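Local coordinates for protein BlEst2 (Bacillus licheniformis, PDB 6WPX) that probably hydrolyses ester bonds as a bacterial esterase or lipase whose C-terminal domain has autoinhibitory effects, at residues G32-G37 against D79-D84; K47-F52 against F109-I114; K309-I314 against V383-P388. One frame throughout, in Å; residues are numbered along the deposited sequence.

Contact 1 (G32-G37 against D79-D84); sequences GYWFAG and DAAFID
Phe35 and Phe82 face each other across two antiparallel strands, and their side chains carry much of the contact. CB of Phe82 sits over one face of the Phe35 ring, toward its rim and 4.0 Å from the centroid, a CH-pi contact. The ring planes diverge by 28° and are displaced, with little of one ring lying over the other; Phe35 CE2 and Phe82 CD1 are 3.6 Å apart. A chi1 of 63° sets Phe35 CG between its own backbone N and carbonyl carbon, from where the ring reaches back over Phe82 CB. At the edge of the Phe82 ring, Gly37 CA comes in plane at 3.9 Å from CE1, where a CB on Gly37 would be tight. The other face of the sheet carries Trp34 and Ile83, whose CB atoms meet at 3.9 Å, while Trp34 CE3 approaches Ala81 CB.

Beneath these side chains, Phe35 and Phe82 form a hydrogen-bonded pair, Phe35 N giving to Phe82 O (2.9 Å) and Phe82 N to Phe35 O (2.8 Å). Non-hydrogen-bonded pairs, Trp34 with Ile83 and Ala36 with Ala81, flank it. Strand 34-36 is the antiparallel edge of an otherwise parallel sheet, consistent with the alpha/beta-hydrolase fold. Further bonds extend the ladder: Asp84 N to Tyr33 O, Gly32 N to Asp84 O, and Gly37 N to Ala80 O at 2.7 Å, this last donor standing 44° out of the carbonyl plane.

The Tyr33 ring lies alongside the Asp84 carboxylate, its CD2 edge 3.7 Å from OD2. That carboxylate is held from outside, OD1 by Ser60 OG and OD2 by Asn30 N. Trp34 NE1 bonds Glu104 of helix 91-109, and Phe82 meets Phe64 edge-to-face.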
# COMPACT_ATOMS: atom_id res chain seq x y z
N GLY A 32 16.10 16.88 4.99
CA GLY A 32 17.01 17.26 6.06
C GLY A 32 16.54 18.47 6.83
O GLY A 32 16.88 18.64 8.01
N TYR A 33 15.74 19.33 6.18
CA TYR A 33 15.24 20.54 6.83
C TYR A 33 14.17 20.22 7.87
O TYR A 33 13.32 19.36 7.65
CB TYR A 33 14.74 21.55 5.79
CG TYR A 33 13.86 22.66 6.32
CD1 TYR A 33 14.41 23.77 6.95
CD2 TYR A 33 12.48 22.65 6.09
CE1 TYR A 33 13.60 24.82 7.41
CE2 TYR A 33 11.67 23.69 6.53
CZ TYR A 33 12.23 24.78 7.18
OH TYR A 33 11.44 25.82 7.60
N TRP A 34 14.25 20.90 9.02
CA TRP A 34 13.23 20.78 10.06
C TRP A 34 13.05 22.13 10.72
O TRP A 34 13.95 22.96 10.68
CB TRP A 34 13.58 19.69 11.10
CG TRP A 34 14.78 19.99 11.94
CD1 TRP A 34 16.08 19.65 11.68
CD2 TRP A 34 14.79 20.68 13.20
NE1 TRP A 34 16.88 20.04 12.72
CE2 TRP A 34 16.12 20.68 13.67
CE3 TRP A 34 13.79 21.25 14.02
CZ2 TRP A 34 16.50 21.30 14.87
CZ3 TRP A 34 14.15 21.82 15.23
CH2 TRP A 34 15.49 21.87 15.63
N PHE A 35 11.87 22.35 11.33
CA PHE A 35 11.60 23.61 12.02
C PHE A 35 10.67 23.34 13.18
O PHE A 35 9.89 22.39 13.13
CB PHE A 35 10.98 24.64 11.05
CG PHE A 35 9.64 24.24 10.47
CD1 PHE A 35 9.56 23.44 9.33
CD2 PHE A 35 8.45 24.69 11.05
CE1 PHE A 35 8.32 23.07 8.80
CE2 PHE A 35 7.21 24.30 10.52
CZ PHE A 35 7.16 23.51 9.39
N ALA A 36 10.71 24.20 14.19
CA ALA A 36 9.85 24.09 15.35
C ALA A 36 8.54 24.83 15.09
O ALA A 36 8.53 25.86 14.43
CB ALA A 36 10.55 24.65 16.57
N GLY A 37 7.44 24.30 15.63
CA GLY A 37 6.14 24.96 15.61
C GLY A 37 6.18 26.08 16.63
O GLY A 37 7.20 26.26 17.32
N ASP A 79 4.77 21.44 22.40
CA ASP A 79 5.75 22.00 21.47
C ASP A 79 5.89 20.96 20.38
O ASP A 79 5.52 19.79 20.58
CB ASP A 79 7.08 22.29 22.14
CG ASP A 79 7.05 23.61 22.87
OD1 ASP A 79 6.70 24.65 22.22
OD2 ASP A 79 7.36 23.62 24.07
N ALA A 80 6.33 21.40 19.19
CA ALA A 80 6.39 20.49 18.06
C ALA A 80 7.46 20.90 17.09
O ALA A 80 7.89 22.05 17.10
CB ALA A 80 5.03 20.45 17.35
N ALA A 81 7.89 19.95 16.26
CA ALA A 81 8.88 20.17 15.20
C ALA A 81 8.42 19.36 13.99
O ALA A 81 7.67 18.40 14.13
CB ALA A 81 10.28 19.76 15.65
N PHE A 82 8.77 19.82 12.80
CA PHE A 82 8.32 19.20 11.55
C PHE A 82 9.54 19.02 10.70
O PHE A 82 10.35 19.94 10.62
CB PHE A 82 7.29 20.13 10.85
CG PHE A 82 6.11 20.46 11.74
CD1 PHE A 82 6.17 21.53 12.64
CD2 PHE A 82 4.97 19.67 11.74
CE1 PHE A 82 5.11 21.80 13.51
CE2 PHE A 82 3.89 19.96 12.59
CZ PHE A 82 3.98 21.00 13.49
N ILE A 83 9.70 17.85 10.09
CA ILE A 83 10.88 17.53 9.31
C ILE A 83 10.55 17.10 7.88
O ILE A 83 9.51 16.48 7.63
CB ILE A 83 11.71 16.44 10.08
CG1 ILE A 83 13.10 16.21 9.41
CG2 ILE A 83 10.90 15.11 10.25
CD1 ILE A 83 14.11 15.48 10.23
N ASP A 84 11.46 17.43 6.95
CA ASP A 84 11.38 16.98 5.59
C ASP A 84 12.43 15.88 5.50
O ASP A 84 13.60 16.11 5.80
CB ASP A 84 11.78 18.08 4.59
CG ASP A 84 10.77 19.19 4.42
OD1 ASP A 84 9.67 19.07 4.95
OD2 ASP A 84 11.10 20.19 3.73
O HOH W 1 7.35 24.58 19.46

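Contact 2 (K47-F52 against F109-I114); sequences KPPIVF and FGRKVI
Ile50 and Ile114 pair in parallel, and the backbone of Ile114 is gripped on both sides of Ile50: Ile114 N donates to Pro49 O at 2.8 Å, and Val51 N donates to Ile114 O, also at 2.8 Å. Ile50 CA adds a CA-H...O contact to Ile114 O. Ahead of this bridge the chain 47-49 runs past the turn 110-112, where side chains take over. Pro49 CB stands over the centre of the Phe109 ring, 3.6 Å from the centroid and only 9° off the normal, a CH-pi contact, and Pro49 CG lies 3.5 Å from Phe109 CG. An alanine in place of Phe109 would probably open a gap beside Pro49, whose CB would lose the ring face it lies over.

Phe109 ends helix 91-109, and the chain breaks out of the helix at Gly110, whose phi is positive. Helix and turn complete a beta-alpha-beta crossover from strand 80-83 to strand 113-118, passing over strand 50-53 between them in the sheet.

Pro49 CD lies over the centre of the Arg111 guanidinium, 3.8 Å above its plane; an extended chain from CG to NE carries that group to the proline. Arg111 NH1 bonds Asp44 O outside the segments and makes a weak bond to Lys47 O (3.1 Å, 123° at the hydrogen). On the side of Ile50 and Ile114, Pro48 CD lies 3.7 Å from Ile114 CD1; on the other, Val51 CG2 meets Val113 CG2 at 3.7 Å, and both valines pack on Ile105 of helix 91-109.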
# COMPACT_ATOMS: atom_id res chain seq x y z
N LYS A 47 4.54 16.64 29.08
CA LYS A 47 4.26 16.77 27.65
C LYS A 47 5.54 16.89 26.80
O LYS A 47 5.97 18.00 26.49
CB LYS A 47 3.33 17.97 27.38
CG LYS A 47 1.94 17.82 27.96
CD LYS A 47 1.13 19.08 27.71
CE LYS A 47 -0.25 18.98 28.29
NZ LYS A 47 -0.19 18.81 29.77
N PRO A 48 6.11 15.76 26.31
CA PRO A 48 7.31 15.88 25.45
C PRO A 48 6.99 16.58 24.12
O PRO A 48 5.84 16.49 23.66
CB PRO A 48 7.73 14.42 25.22
CG PRO A 48 7.10 13.66 26.37
CD PRO A 48 5.77 14.35 26.55
N PRO A 49 7.95 17.27 23.48
CA PRO A 49 7.66 17.87 22.17
C PRO A 49 7.36 16.76 21.14
O PRO A 49 7.83 15.63 21.27
CB PRO A 49 8.96 18.60 21.81
CG PRO A 49 9.71 18.73 23.15
CD PRO A 49 9.37 17.49 23.87
N ILE A 50 6.56 17.09 20.13
CA ILE A 50 6.23 16.10 19.09
C ILE A 50 6.96 16.43 17.82
O ILE A 50 6.89 17.55 17.35
CB ILE A 50 4.70 16.03 18.82
CG1 ILE A 50 3.89 15.76 20.10
CG2 ILE A 50 4.40 15.01 17.73
CD1 ILE A 50 2.45 16.29 19.98
N VAL A 51 7.60 15.42 17.23
CA VAL A 51 8.20 15.56 15.91
C VAL A 51 7.26 14.86 14.94
O VAL A 51 7.02 13.66 15.06
CB VAL A 51 9.65 15.01 15.83
CG1 VAL A 51 10.17 15.06 14.39
CG2 VAL A 51 10.56 15.79 16.76
N PHE A 52 6.72 15.63 13.98
CA PHE A 52 5.79 15.11 12.97
C PHE A 52 6.56 14.68 11.76
O PHE A 52 7.36 15.46 11.23
CB PHE A 52 4.70 16.15 12.65
CG PHE A 52 3.73 16.34 13.79
CD1 PHE A 52 2.61 15.51 13.92
CD2 PHE A 52 3.93 17.33 14.74
CE1 PHE A 52 1.70 15.69 14.97
CE2 PHE A 52 2.99 17.54 15.77
CZ PHE A 52 1.89 16.71 15.88
N PHE A 109 15.27 21.00 21.98
CA PHE A 109 14.26 20.99 23.04
C PHE A 109 14.81 20.68 24.44
O PHE A 109 14.17 20.99 25.44
CB PHE A 109 13.11 20.05 22.67
CG PHE A 109 12.21 20.56 21.55
CD1 PHE A 109 11.43 21.71 21.72
CD2 PHE A 109 12.09 19.85 20.36
CE1 PHE A 109 10.59 22.17 20.70
CE2 PHE A 109 11.22 20.29 19.35
CZ PHE A 109 10.49 21.45 19.52
N GLY A 110 16.00 20.10 24.49
CA GLY A 110 16.67 19.76 25.75
C GLY A 110 16.08 18.55 26.43
O GLY A 110 16.30 18.33 27.62
N ARG A 111 15.33 17.73 25.67
CA ARG A 111 14.66 16.52 26.17
C ARG A 111 14.17 15.64 25.04
O ARG A 111 14.09 16.09 23.89
CB ARG A 111 13.46 16.88 27.09
CG ARG A 111 12.42 17.83 26.46
CD ARG A 111 11.44 18.26 27.51
NE ARG A 111 10.55 19.31 27.03
CZ ARG A 111 9.25 19.35 27.29
NH1 ARG A 111 8.68 18.39 28.01
NH2 ARG A 111 8.51 20.35 26.82
N LYS A 112 13.80 14.37 25.38
CA LYS A 112 13.28 13.36 24.45
C LYS A 112 11.96 13.81 23.87
O LYS A 112 11.16 14.50 24.51
CB LYS A 112 13.15 11.97 25.10
CG LYS A 112 14.50 11.29 25.35
CD LYS A 112 14.30 9.85 25.72
CE LYS A 112 15.46 9.30 26.50
NZ LYS A 112 15.62 7.84 26.27
N VAL A 113 11.78 13.48 22.60
CA VAL A 113 10.60 13.86 21.85
C VAL A 113 9.73 12.65 21.57
O VAL A 113 10.16 11.50 21.74
CB VAL A 113 10.98 14.61 20.54
CG1 VAL A 113 11.86 15.82 20.82
CG2 VAL A 113 11.66 13.67 19.53
N ILE A 114 8.52 12.91 21.08
CA ILE A 114 7.59 11.87 20.67
C ILE A 114 7.59 11.93 19.15
O ILE A 114 7.59 13.02 18.59
CB ILE A 114 6.17 12.17 21.24
CG1 ILE A 114 6.12 11.96 22.77
CG2 ILE A 114 5.07 11.34 20.50
CD1 ILE A 114 4.88 12.63 23.41

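Contact 3 (K309-I314 against V383-P388); sequences KGVKEI and VTFDSP
Asp386 meets two successive residues, Lys312 and Glu313, in a classic beta bulge. Its carbonyl O takes Lys312 N at 2.8 Å and, weakly, Glu313 N at 3.5 Å, while Asp386 N donates to Glu313 O (2.7 Å) in a nearly straight bond of 167°. CG of Asp386 is anti to its backbone N (chi1 180°), and the carboxylate runs alongside Lys312, whose CB is 3.9 Å from that CG. Their charges do not meet: Lys312 NZ stays 6.0 Å from Asp386 OD2.

The bulge sits at the end of the pairing between strands 313-320 and 377-386, neighbours in a five-stranded antiparallel sheet of the beta-rich C-terminal part of the chain. Ile314, on the opposite face from Asp386, sets CG2 3.6 Å from Phe385 CD2 and CB 4.0 Å from Val383 CG1; both Ile314 and Val383 also touch Phe305 of strand 300-307. The Phe385 ring has a cation-pi partner in Arg465.

Val311 presses CG2 against Ser387 OG at 3.8 Å, and its CG1 approaches Asp386 O. The Ser387 hydroxyl caps Leu389 N at the turn into helix 389-397, bonds Glu308, and accepts a hydrogen bond from a water that also donates to Lys309 O.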
# COMPACT_ATOMS: atom_id res chain seq x y z
N LYS A 309 -20.64 -17.12 -13.25
CA LYS A 309 -22.01 -17.05 -12.72
C LYS A 309 -21.91 -16.80 -11.22
O LYS A 309 -20.94 -17.23 -10.60
CB LYS A 309 -22.77 -18.38 -12.97
CG LYS A 309 -23.12 -18.65 -14.43
CD LYS A 309 -23.93 -19.93 -14.60
CE LYS A 309 -23.87 -20.44 -16.01
NZ LYS A 309 -24.57 -21.75 -16.16
N GLY A 310 -22.92 -16.13 -10.65
CA GLY A 310 -22.99 -15.90 -9.21
C GLY A 310 -22.14 -14.78 -8.64
O GLY A 310 -21.90 -14.74 -7.43
N VAL A 311 -21.71 -13.83 -9.49
CA VAL A 311 -20.90 -12.71 -9.00
C VAL A 311 -21.85 -11.66 -8.43
O VAL A 311 -22.79 -11.24 -9.12
CB VAL A 311 -19.92 -12.15 -10.08
CG1 VAL A 311 -19.17 -10.92 -9.58
CG2 VAL A 311 -18.92 -13.21 -10.50
N LYS A 312 -21.59 -11.23 -7.19
CA LYS A 312 -22.41 -10.23 -6.51
C LYS A 312 -22.09 -8.83 -7.02
O LYS A 312 -22.99 -7.99 -7.13
CB LYS A 312 -22.19 -10.34 -4.99
CG LYS A 312 -23.24 -9.63 -4.14
CD LYS A 312 -24.61 -10.32 -4.16
CE LYS A 312 -25.54 -9.73 -3.14
NZ LYS A 312 -25.22 -10.20 -1.76
N GLU A 313 -20.81 -8.59 -7.34
CA GLU A 313 -20.33 -7.30 -7.80
C GLU A 313 -18.97 -7.43 -8.44
O GLU A 313 -18.14 -8.22 -8.01
CB GLU A 313 -20.21 -6.32 -6.61
CG GLU A 313 -19.99 -4.87 -7.02
CD GLU A 313 -19.86 -3.85 -5.91
OE1 GLU A 313 -19.31 -4.19 -4.84
OE2 GLU A 313 -20.25 -2.68 -6.13
N ILE A 314 -18.73 -6.57 -9.42
CA ILE A 314 -17.42 -6.36 -10.01
C ILE A 314 -17.15 -4.87 -9.88
O ILE A 314 -18.06 -4.06 -9.99
CB ILE A 314 -17.24 -6.88 -11.48
CG1 ILE A 314 -18.28 -6.29 -12.46
CG2 ILE A 314 -17.19 -8.42 -11.55
CD1 ILE A 314 -17.96 -6.45 -13.96
N VAL A 383 -9.96 -5.63 -12.49
CA VAL A 383 -11.32 -6.01 -12.14
C VAL A 383 -11.26 -6.66 -10.77
O VAL A 383 -10.45 -7.56 -10.56
CB VAL A 383 -12.00 -6.94 -13.18
CG1 VAL A 383 -13.44 -7.28 -12.77
CG2 VAL A 383 -12.00 -6.31 -14.57
N THR A 384 -12.13 -6.24 -9.84
CA THR A 384 -12.21 -6.96 -8.57
C THR A 384 -13.55 -7.67 -8.60
O THR A 384 -14.47 -7.20 -9.27
CB THR A 384 -12.03 -6.06 -7.32
OG1 THR A 384 -13.26 -5.38 -7.08
CG2 THR A 384 -10.85 -5.08 -7.45
N PHE A 385 -13.66 -8.80 -7.91
CA PHE A 385 -14.87 -9.60 -7.88
C PHE A 385 -15.32 -9.87 -6.48
O PHE A 385 -14.52 -10.27 -5.62
CB PHE A 385 -14.65 -10.97 -8.55
CG PHE A 385 -14.15 -10.94 -9.98
CD1 PHE A 385 -12.80 -10.70 -10.26
CD2 PHE A 385 -15.01 -11.20 -11.04
CE1 PHE A 385 -12.34 -10.66 -11.58
CE2 PHE A 385 -14.55 -11.17 -12.37
CZ PHE A 385 -13.21 -10.91 -12.62
N ASP A 386 -16.62 -9.68 -6.26
CA ASP A 386 -17.26 -10.05 -5.01
C ASP A 386 -18.01 -11.35 -5.43
O ASP A 386 -19.07 -11.30 -6.04
CB ASP A 386 -18.22 -8.96 -4.50
CG ASP A 386 -18.90 -9.33 -3.18
OD1 ASP A 386 -18.72 -10.48 -2.72
OD2 ASP A 386 -19.56 -8.46 -2.59
N SER A 387 -17.37 -12.49 -5.20
CA SER A 387 -17.90 -13.78 -5.68
C SER A 387 -17.50 -14.93 -4.76
O SER A 387 -16.38 -14.93 -4.23
CB SER A 387 -17.37 -14.05 -7.09
OG SER A 387 -17.63 -15.35 -7.59
N PRO A 388 -18.36 -15.95 -4.60
CA PRO A 388 -17.98 -17.11 -3.76
C PRO A 388 -16.84 -17.93 -4.38
O PRO A 388 -16.31 -18.80 -3.71
CB PRO A 388 -19.28 -17.94 -3.70
CG PRO A 388 -20.37 -17.01 -4.15
CD PRO A 388 -19.72 -16.12 -5.15
O HOH W 2 -19.79 -17.15 -8.22
O HOH W 3 -15.88 -6.32 -6.29

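Contacts 1 and 2 hold successive strands of one sheet: strand 80-83, paired at the edge in contact 1, lies beside strand 50-53 of contact 2, and the bonds Ala81 N to Ile50 O and Ile50 N to Asp79 O probably join them. Contact 3 belongs to a separate antiparallel sheet, its nearest atoms about 33 Å from either. All three are partly buried. Contact 1 rests on a regular ladder with the phenylalanine pair on one face and Trp34 on the other; contact 2 has a short parallel bridge and leans on prolines against a helix end; contact 3, with the most exposed residues, sets a bulge and charged side chains on one face and apolar groups on the other.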